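Long-range contacts in precorrin-6A reductase (Rhodobacter capsulatus, PDB 4X7G), which catalyses the reduction of precorrin-6A in the biosynthesis of the corrin ring of vitamin B12, drawing on a bound NADP cofactor: residues 51-56 / 80-85; 66-71 / 90-95; 94-99 / 226-231. All blocks are in the same frame, centred on the assembly; numbering follows the deposited sequence.

Interaction 1. Residues 51-56 / 80-85; sequences GGVAGL and SANAVA. With NAP (NADP nicotinamide-adenine-dinucleotide phosphate), chain B.
Val-53 and Asn-82 meet at an oblique angle where the start of helix 52-63 comes up against helix 77-90. The methyl CG2 of Val-53 touches the carboxamide of Asn-82, 3.5 Å from its OD1, while the other methyl, CG1, rests 4.0 Å from Ala-85 CB, one turn further along. Asn-82 has CG anti to its carbonyl carbon (chi1 -72°), which carries the amide across the gap toward the cofactor. OD1 is engaged by the side chain of Gln-78 and this fixes the flip of the amide; ND2 therefore faces the 2'-phosphate of NADP and donates to a water 3.2 Å away. That water lies 2.7 Å from NAP O2X, with a weak link to Gly-52 O; having more acceptors around it than protons, it bridges Asn-82 and the phosphate but only loosely the other helix.

Gly-51 N gives a 3.0 Å hydrogen bond to NAP O1X. Glycine suits both positions, since Gly-51 and Gly-52 have positive phi, and at Gly-51 a CB would press on the preceding carbonyl. On the other flank, Leu-56 CD2 packs on helix backbone, 3.8 Å from Ala-83 CA, whose CB turns away. Helices 52-63 and 77-90, before and after strand 67-70, pack side by side on one side of the parallel sheet, their contact lying against the 2'-phosphate as in a Rossmann-type nucleotide-binding domain.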
loop_
_atom_site.group_PDB
_atom_site.type_symbol
_atom_site.label_atom_id
_atom_site.label_comp_id
_atom_site.label_asym_id
_atom_site.label_seq_id
_atom_site.Cartn_x
_atom_site.Cartn_y
_atom_site.Cartn_z
ATOM N N GLY A 51 -5.496 6.708 17.226
ATOM C CA GLY A 51 -4.894 6.794 18.631
ATOM C C GLY A 51 -4.410 5.487 19.125
ATOM O O GLY A 51 -4.705 5.056 20.249
ATOM N N GLY A 52 -3.703 4.753 18.281
ATOM C CA GLY A 52 -3.112 3.520 18.653
ATOM C C GLY A 52 -4.150 2.380 18.889
ATOM O O GLY A 52 -5.358 2.449 18.471
ATOM N N VAL A 53 -3.730 1.323 19.566
ATOM C CA VAL A 53 -4.560 0.155 19.785
ATOM C C VAL A 53 -5.768 0.567 20.640
ATOM O O VAL A 53 -6.932 0.266 20.314
ATOM C CB VAL A 53 -3.828 -1.035 20.444
ATOM C CG1 VAL A 53 -4.801 -2.100 20.852
ATOM C CG2 VAL A 53 -2.769 -1.552 19.440
ATOM N N ALA A 54 -5.518 1.301 21.737
ATOM C CA ALA A 54 -6.588 1.716 22.556
ATOM C C ALA A 54 -7.616 2.562 21.880
ATOM O O ALA A 54 -8.819 2.388 22.080
ATOM C CB ALA A 54 -6.025 2.406 23.843
ATOM N N GLY A 55 -7.168 3.460 21.057
ATOM C CA GLY A 55 -8.031 4.295 20.269
ATOM C C GLY A 55 -8.906 3.541 19.258
ATOM O O GLY A 55 -10.079 3.847 19.110
ATOM N N LEU A 56 -8.301 2.500 18.653
ATOM C CA LEU A 56 -9.051 1.718 17.677
ATOM C C LEU A 56 -10.068 0.843 18.441
ATOM O O LEU A 56 -11.195 0.649 18.034
ATOM C CB LEU A 56 -8.097 0.850 16.877
ATOM C CG LEU A 56 -8.809 -0.105 15.863
ATOM C CD1 LEU A 56 -9.735 0.661 14.939
ATOM C CD2 LEU A 56 -7.719 -0.839 15.058
ATOM N N SER A 80 -1.677 -2.537 10.589
ATOM C CA SER A 80 -2.112 -3.917 10.556
ATOM C C SER A 80 -1.928 -4.629 11.905
ATOM O O SER A 80 -2.815 -5.324 12.368
ATOM C CB SER A 80 -1.424 -4.707 9.486
ATOM O OG SER A 80 -1.842 -4.275 8.145
ATOM N N ALA A 81 -0.779 -4.424 12.561
ATOM C CA ALA A 81 -0.610 -4.955 13.938
ATOM C C ALA A 81 -1.583 -4.382 14.913
ATOM O O ALA A 81 -2.128 -5.148 15.727
ATOM C CB ALA A 81 0.819 -4.747 14.389
ATOM N N ASN A 82 -1.854 -3.123 14.804
ATOM C CA ASN A 82 -2.829 -2.482 15.702
ATOM C C ASN A 82 -4.195 -3.099 15.511
ATOM O O ASN A 82 -4.945 -3.338 16.476
ATOM C CB ASN A 82 -2.942 -0.999 15.547
ATOM C CG ASN A 82 -1.724 -0.271 16.082
ATOM O OD1 ASN A 82 -0.779 -0.891 16.591
ATOM N ND2 ASN A 82 -1.732 0.984 15.984
ATOM N N ALA A 83 -4.580 -3.402 14.273
ATOM C CA ALA A 83 -5.891 -4.004 14.019
ATOM C C ALA A 83 -5.958 -5.400 14.591
ATOM O O ALA A 83 -7.015 -5.777 15.157
ATOM C CB ALA A 83 -6.194 -4.048 12.500
ATOM N N VAL A 84 -4.901 -6.208 14.457
ATOM C CA VAL A 84 -4.938 -7.529 15.075
ATOM C C VAL A 84 -5.174 -7.372 16.570
ATOM O O VAL A 84 -6.065 -8.094 17.085
ATOM C CB VAL A 84 -3.638 -8.292 14.821
ATOM C CG1 VAL A 84 -3.737 -9.651 15.529
ATOM C CG2 VAL A 84 -3.422 -8.476 13.345
ATOM N N ALA A 85 -4.482 -6.483 17.239
ATOM C CA ALA A 85 -4.598 -6.357 18.701
ATOM C C ALA A 85 -5.929 -5.824 19.079
ATOM O O ALA A 85 -6.592 -6.396 20.025
ATOM C CB ALA A 85 -3.483 -5.525 19.243
HETATM P PA NAP B . 1.582 2.487 9.269
HETATM O O1A NAP B . 3.033 2.886 9.497
HETATM O O2A NAP B . 1.260 1.162 9.394
HETATM O O5B NAP B . 0.622 3.319 10.138
HETATM C C5B NAP B . 0.983 4.343 11.087
HETATM C C4B NAP B . -0.192 4.924 11.836
HETATM O O4B NAP B . -1.078 5.617 10.850
HETATM C C3B NAP B . -1.166 3.906 12.366
HETATM O O3B NAP B . -0.695 3.381 13.609
HETATM C C2B NAP B . -2.456 4.617 12.422
HETATM O O2B NAP B . -2.417 5.622 13.453
HETATM C C1B NAP B . -2.459 5.371 11.192
HETATM N N9A NAP B . -3.060 4.687 10.015
HETATM C C8A NAP B . -2.441 3.897 9.074
HETATM N N7A NAP B . -3.335 3.459 8.146
HETATM C C5A NAP B . -4.537 3.931 8.597
HETATM C C6A NAP B . -5.877 3.816 8.064
HETATM N N6A NAP B . -6.128 3.234 6.882
HETATM N N1A NAP B . -6.903 4.383 8.734
HETATM C C2A NAP B . -6.604 5.030 9.931
HETATM N N3A NAP B . -5.430 5.243 10.526
HETATM C C4A NAP B . -4.411 4.683 9.814
HETATM O O3 NAP B . 1.075 2.887 7.792
HETATM P PN NAP B . 1.600 3.982 6.696
HETATM O O1N NAP B . 2.758 3.411 5.890
HETATM O O2N NAP B . 1.787 5.295 7.324
HETATM O O5D NAP B . 0.369 3.979 5.654
HETATM C C5D NAP B . -0.533 5.123 5.632
HETATM C C4D NAP B . -1.610 4.814 4.713
HETATM O O4D NAP B . -1.121 4.816 3.384
HETATM C C3D NAP B . -2.405 3.514 4.983
HETATM O O3D NAP B . -3.822 3.662 4.804
HETATM C C2D NAP B . -1.843 2.573 3.919
HETATM O O2D NAP B . -2.679 1.596 3.434
HETATM C C1D NAP B . -1.474 3.584 2.801
HETATM N N1N NAP B . -0.377 3.147 2.070
HETATM C C2N NAP B . 0.692 2.783 2.415
HETATM C C3N NAP B . 1.361 2.420 1.302
HETATM C C7N NAP B . 2.539 2.011 2.153
HETATM O O7N NAP B . 2.082 2.247 3.392
HETATM N N7N NAP B . 3.721 1.499 1.590
HETATM C C4N NAP B . 0.707 2.485 -0.117
HETATM C C5N NAP B . -0.675 2.995 -0.484
HETATM C C6N NAP B . -1.052 3.232 0.822
HETATM P P2B NAP B . -3.038 5.296 14.928
HETATM O O1X NAP B . -3.061 6.704 15.471
HETATM O O2X NAP B . -4.277 4.622 14.786
HETATM O O3X NAP B . -2.194 4.192 15.633
HETATM O O HOH W 1 -4.697 2.094 15.586
#

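Interaction 2. Residues 66-71 / 90-95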
loop_
_atom_site.group_PDB
_atom_site.type_symbol
_atom_site.label_atom_id
_atom_site.label_comp_id
_atom_site.label_asym_id
_atom_site.label_seq_id
_atom_site.Cartn_x
_atom_site.Cartn_y
_atom_site.Cartn_z
ATOM N N SER A 66 -18.838 -4.659 13.415
ATOM C CA SER A 66 -18.891 -6.066 13.522
ATOM C C SER A 66 -17.747 -6.813 12.928
ATOM O O SER A 66 -17.434 -7.952 13.332
ATOM C CB SER A 66 -20.187 -6.567 12.865
ATOM O OG SER A 66 -20.310 -6.197 11.497
ATOM N N HIS A 67 -17.140 -6.274 11.878
ATOM C CA HIS A 67 -16.093 -6.920 11.103
ATOM C C HIS A 67 -15.183 -5.823 10.615
ATOM O O HIS A 67 -15.639 -4.748 10.148
ATOM C CB HIS A 67 -16.621 -7.689 9.869
ATOM C CG HIS A 67 -17.680 -8.684 10.166
ATOM N ND1 HIS A 67 -18.966 -8.323 10.448
ATOM C CD2 HIS A 67 -17.612 -10.022 10.212
ATOM C CE1 HIS A 67 -19.634 -9.431 10.721
ATOM N NE2 HIS A 67 -18.867 -10.486 10.512
ATOM N N VAL A 68 -13.879 -6.122 10.592
ATOM C CA VAL A 68 -12.868 -5.272 10.017
ATOM C C VAL A 68 -12.213 -6.005 8.845
ATOM O O VAL A 68 -11.769 -7.123 8.982
ATOM C CB VAL A 68 -11.777 -4.902 11.032
ATOM C CG1 VAL A 68 -10.674 -4.057 10.404
ATOM C CG2 VAL A 68 -12.399 -4.159 12.199
ATOM N N ILE A 69 -12.122 -5.303 7.705
ATOM C CA ILE A 69 -11.254 -5.736 6.595
ATOM C C ILE A 69 -10.086 -4.794 6.535
ATOM O O ILE A 69 -10.242 -3.606 6.292
ATOM C CB ILE A 69 -11.971 -5.775 5.240
ATOM C CG1 ILE A 69 -13.230 -6.651 5.342
ATOM C CG2 ILE A 69 -10.970 -6.307 4.202
ATOM C CD1 ILE A 69 -13.022 -8.092 5.667
ATOM N N ASP A 70 -8.919 -5.362 6.868
ATOM C CA ASP A 70 -7.694 -4.598 6.802
ATOM C C ASP A 70 -7.155 -4.665 5.394
ATOM O O ASP A 70 -6.486 -5.629 5.028
ATOM C CB ASP A 70 -6.670 -5.165 7.806
ATOM C CG ASP A 70 -5.320 -4.541 7.650
ATOM O OD1 ASP A 70 -5.182 -3.546 6.920
ATOM O OD2 ASP A 70 -4.351 -5.103 8.272
ATOM N N ALA A 71 -7.449 -3.654 4.574
ATOM C CA ALA A 71 -6.989 -3.550 3.192
ATOM C C ALA A 71 -5.936 -2.480 3.078
ATOM O O ALA A 71 -5.825 -1.826 2.059
ATOM C CB ALA A 71 -8.150 -3.355 2.241
ATOM N N THR A 90 -11.503 -6.784 21.371
ATOM C CA THR A 90 -12.911 -6.556 21.299
ATOM C C THR A 90 -13.715 -7.739 20.829
ATOM O O THR A 90 -14.953 -7.696 20.836
ATOM C CB THR A 90 -13.211 -5.357 20.390
ATOM O OG1 THR A 90 -12.642 -5.621 19.071
ATOM C CG2 THR A 90 -12.615 -4.058 20.878
ATOM N N GLY A 91 -13.110 -8.764 20.303
ATOM C CA GLY A 91 -13.778 -9.872 19.704
ATOM C C GLY A 91 -14.424 -9.608 18.322
ATOM O O GLY A 91 -15.270 -10.385 17.839
ATOM N N VAL A 92 -13.971 -8.553 17.641
ATOM C CA VAL A 92 -14.422 -8.235 16.287
ATOM C C VAL A 92 -13.647 -9.054 15.302
ATOM O O VAL A 92 -12.398 -9.151 15.344
ATOM C CB VAL A 92 -14.251 -6.723 16.094
ATOM C CG1 VAL A 92 -14.437 -6.310 14.636
ATOM C CG2 VAL A 92 -15.185 -5.914 17.009
ATOM N N ALA A 93 -14.346 -9.644 14.357
ATOM C CA ALA A 93 -13.749 -10.473 13.349
ATOM C C ALA A 93 -12.913 -9.621 12.354
ATOM O O ALA A 93 -13.292 -8.513 12.052
ATOM C CB ALA A 93 -14.807 -11.146 12.535
ATOM N N LEU A 94 -11.772 -10.145 11.989
ATOM C CA LEU A 94 -10.781 -9.423 11.152
ATOM C C LEU A 94 -10.256 -10.290 10.021
ATOM O O LEU A 94 -9.897 -11.452 10.226
ATOM C CB LEU A 94 -9.584 -9.068 12.030
ATOM C CG LEU A 94 -8.351 -8.467 11.377
ATOM C CD1 LEU A 94 -8.657 -7.146 10.747
ATOM C CD2 LEU A 94 -7.227 -8.286 12.402
ATOM N N CYS A 95 -10.255 -9.758 8.790
ATOM C CA CYS A 95 -9.516 -10.381 7.707
ATOM C C CYS A 95 -8.645 -9.330 7.069
ATOM O O CYS A 95 -9.084 -8.167 6.871
ATOM C CB CYS A 95 -10.378 -10.940 6.615
ATOM S SG CYS A 95 -9.461 -12.268 5.734
HETATM O O HOH W 2 -17.224 -10.165 14.741
#
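Val-68 lays its methyl CG1 against Leu-94 CD1, 3.7 Å away, and turns its other methyl, CG2, to Val-92 CG1, whose side chain it crosses at about a right angle. One branched residue thus packs against two residues of the neighbouring segment, Val-92 just before its strand and Leu-94 within it, which suits valine to a buried strand position. Leu-94, with CG anti to the backbone N (chi1 173°), swings CD1 back over the strand 67-70, and the same methyl approaches Asp-70 CB.

The opposite face carries His-67, Ile-69, Ala-93 and Cys-95. Ala-93 is small enough for the imidazole to come near, His-67 CD2 lying 3.8 Å from its CB, and Ile-69 reaches CD1 to Cys-95 CB. The ring is held at both nitrogens: ND1 shares a 2.7 Å hydrogen bond with Ser-66 OG, and NE2 is bonded to the carbonyl of His-244.

Between the two faces runs a parallel ladder. Val-68 N donates to Ala-93 O at 2.9 Å and is answered by Cys-95 N to Val-68 O; Asp-70 N then bonds to Cys-95 O at 2.8 Å. Before the ladder begins, a water takes over, donating to Ser-66 O and accepting from Ala-93 N.

The two strands are the ends of a beta-alpha-beta unit whose helix, 77-90, packs through Cys-87 on Val-68 and Leu-94. Helix 52-63 also reaches Val-68, through Leu-60, whereas Trp-240 of helix 234-243 covers Ile-69, Ala-93 and Cys-95 on the other face.

Interaction 3. Residues 94-99 / 226-231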
loop_
_atom_site.group_PDB
_atom_site.type_symbol
_atom_site.label_atom_id
_atom_site.label_comp_id
_atom_site.label_asym_id
_atom_site.label_seq_id
_atom_site.Cartn_x
_atom_site.Cartn_y
_atom_site.Cartn_z
ATOM N N LEU A 94 -11.772 -10.145 11.989
ATOM C CA LEU A 94 -10.781 -9.423 11.152
ATOM C C LEU A 94 -10.256 -10.290 10.021
ATOM O O LEU A 94 -9.897 -11.452 10.226
ATOM C CB LEU A 94 -9.584 -9.068 12.030
ATOM C CG LEU A 94 -8.351 -8.467 11.377
ATOM C CD1 LEU A 94 -8.657 -7.146 10.747
ATOM C CD2 LEU A 94 -7.227 -8.286 12.402
ATOM N N CYS A 95 -10.255 -9.758 8.790
ATOM C CA CYS A 95 -9.516 -10.381 7.707
ATOM C C CYS A 95 -8.645 -9.330 7.069
ATOM O O CYS A 95 -9.084 -8.167 6.871
ATOM C CB CYS A 95 -10.378 -10.940 6.615
ATOM S SG CYS A 95 -9.461 -12.268 5.734
ATOM N N ALA A 96 -7.420 -9.679 6.678
ATOM C CA ALA A 96 -6.559 -8.763 5.882
ATOM C C ALA A 96 -6.724 -9.088 4.449
ATOM O O ALA A 96 -6.464 -10.192 4.016
ATOM C CB ALA A 96 -5.072 -8.932 6.299
ATOM N N PHE A 97 -7.067 -8.087 3.635
ATOM C CA PHE A 97 -7.150 -8.201 2.231
ATOM C C PHE A 97 -5.845 -7.778 1.648
ATOM O O PHE A 97 -5.531 -6.590 1.483
ATOM C CB PHE A 97 -8.266 -7.310 1.668
ATOM C CG PHE A 97 -8.486 -7.397 0.197
ATOM C CD1 PHE A 97 -7.892 -8.371 -0.629
ATOM C CD2 PHE A 97 -9.376 -6.523 -0.475
ATOM C CE1 PHE A 97 -8.163 -8.429 -2.007
ATOM C CE2 PHE A 97 -9.690 -6.611 -1.789
ATOM C CZ PHE A 97 -9.059 -7.510 -2.561
ATOM N N GLU A 98 -5.015 -8.777 1.448
ATOM C CA GLU A 98 -3.695 -8.555 0.794
ATOM C C GLU A 98 -3.350 -9.722 -0.061
ATOM O O GLU A 98 -3.586 -10.907 0.308
ATOM C CB GLU A 98 -2.670 -8.235 1.752
ATOM C CG GLU A 98 -2.330 -9.264 2.747
ATOM C CD GLU A 98 -0.848 -9.160 3.299
ATOM O OE1 GLU A 98 -0.231 -8.068 3.499
ATOM O OE2 GLU A 98 -0.327 -10.200 3.692
ATOM N N ARG A 99 -2.844 -9.382 -1.204
ATOM C CA ARG A 99 -2.615 -10.336 -2.310
ATOM C C ARG A 99 -1.232 -10.953 -2.027
ATOM O O ARG A 99 -0.501 -10.537 -1.125
ATOM C CB ARG A 99 -2.635 -9.692 -3.652
ATOM C CG ARG A 99 -3.959 -9.040 -3.924
ATOM C CD ARG A 99 -3.637 -7.989 -4.807
ATOM N NE ARG A 99 -3.711 -8.379 -6.134
ATOM C CZ ARG A 99 -4.855 -8.359 -6.809
ATOM N NH1 ARG A 99 -5.998 -8.160 -6.174
ATOM N NH2 ARG A 99 -4.884 -8.635 -8.094
ATOM N N PRO A 226 1.798 -9.602 12.838
ATOM C CA PRO A 226 1.240 -10.725 13.559
ATOM C C PRO A 226 0.195 -11.468 12.776
ATOM O O PRO A 226 -0.442 -10.921 11.820
ATOM C CB PRO A 226 0.559 -10.058 14.733
ATOM C CG PRO A 226 1.320 -8.793 14.985
ATOM C CD PRO A 226 1.724 -8.360 13.582
ATOM N N ALA A 227 -0.049 -12.730 13.115
ATOM C CA ALA A 227 -0.948 -13.588 12.386
ATOM C C ALA A 227 -2.428 -13.138 12.555
ATOM O O ALA A 227 -2.832 -12.734 13.603
ATOM C CB ALA A 227 -0.873 -15.001 12.969
ATOM N N ARG A 228 -3.115 -13.228 11.415
ATOM C CA ARG A 228 -4.543 -12.989 11.313
ATOM C C ARG A 228 -5.046 -13.606 10.042
ATOM O O ARG A 228 -4.262 -13.974 9.114
ATOM C CB ARG A 228 -4.943 -11.520 11.474
ATOM C CG ARG A 228 -4.747 -10.624 10.246
ATOM C CD ARG A 228 -3.271 -10.305 10.023
ATOM N NE ARG A 228 -3.141 -9.031 9.318
ATOM C CZ ARG A 228 -2.283 -8.768 8.333
ATOM N NH1 ARG A 228 -2.332 -7.595 7.756
ATOM N NH2 ARG A 228 -1.496 -9.692 7.849
ATOM N N ASP A 229 -6.361 -13.774 9.901
ATOM C CA ASP A 229 -6.896 -14.295 8.720
ATOM C C ASP A 229 -6.492 -13.451 7.507
ATOM O O ASP A 229 -6.571 -12.230 7.613
ATOM C CB ASP A 229 -8.449 -14.338 8.752
ATOM C CG ASP A 229 -9.058 -15.428 9.649
ATOM O OD1 ASP A 229 -8.317 -16.188 10.300
ATOM O OD2 ASP A 229 -10.296 -15.450 9.713
ATOM N N ILE A 230 -6.110 -14.110 6.422
ATOM C CA ILE A 230 -5.731 -13.407 5.159
ATOM C C ILE A 230 -6.726 -13.774 4.106
ATOM O O ILE A 230 -7.055 -14.989 3.851
ATOM C CB ILE A 230 -4.353 -13.877 4.681
ATOM C CG1 ILE A 230 -3.338 -13.673 5.759
ATOM C CG2 ILE A 230 -4.006 -13.212 3.353
ATOM C CD1 ILE A 230 -3.155 -12.360 6.255
ATOM N N CYS A 231 -7.300 -12.777 3.433
ATOM C CA CYS A 231 -8.239 -12.886 2.357
ATOM C C CYS A 231 -7.435 -12.400 1.160
ATOM O O CYS A 231 -7.150 -11.188 1.032
ATOM C CB CYS A 231 -9.495 -12.054 2.651
ATOM S SG CYS A 231 -10.473 -12.689 4.054
HETATM O O HOH W 3 -8.217 -12.844 11.887
HETATM O O HOH W 4 -1.119 -6.530 5.494
#
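Arg-228 lays its guanidinium over Ala-96, whose CB sits 3.3 Å above the plane and toward the rim of the group. Its chain gets there by folding: CG lies between the backbone N and carbonyl carbon (chi1 79°), and chi2 bends again, leaving CG against Leu-94 CD2. Alanine is short enough to fit under the flat group, and Ile-230 extends CD1 to the same Ala-96 CB, 3.9 Å off. In the guanidinium plane NH1 donates to a water, 2.8 Å away, which in turn donates a hydrogen bond to Glu-98 OE1, and NH1 also forms a salt bridge with Asp-70. Were Arg-228 an alanine, the Asp-70 carboxylate would probably lose its charged partner and Glu-98 its water-mediated tie to this segment.

On the other face Cys-231, with SG anti to its carbonyl carbon (chi1 -67°), meets Cys-95 in a disulfide whose sulfurs are 2.0 Å apart, with a chi3 of 109°. Parallel backbone bonds flank it, Ala-96 N to Asp-229 O and Cys-231 N to Ala-96 O, each 2.8 Å.

A covalent bond and two nearly straight hydrogen bonds thus fasten the edge strand 229-231, while the arginine's charge is met by Asp-70 on the Ala-96 face.

Interactions 2 and 3 are successive steps of one parallel sheet: strand 93-97 pairs with 67-70 on one side and with the edge strand 229-231 on the other, sharing Leu-94 and Cys-95. Interaction 1 lies off the sheet, between two helices on the side that Leu-94 faces; Leu-94 CD2 packs on Val-84. Interaction 2 is the more buried, with apolar packing around a regular ladder. Interaction 3, at the sheet's edge, has exposed residues and adds a disulfide and charged groups, while interaction 1 joins its helices by van der Waals packing, with a water and the cofactor phosphate at one side. Asp-70 ties all three, bonding Ser-80 of one helix and Arg-228 of the edge segment.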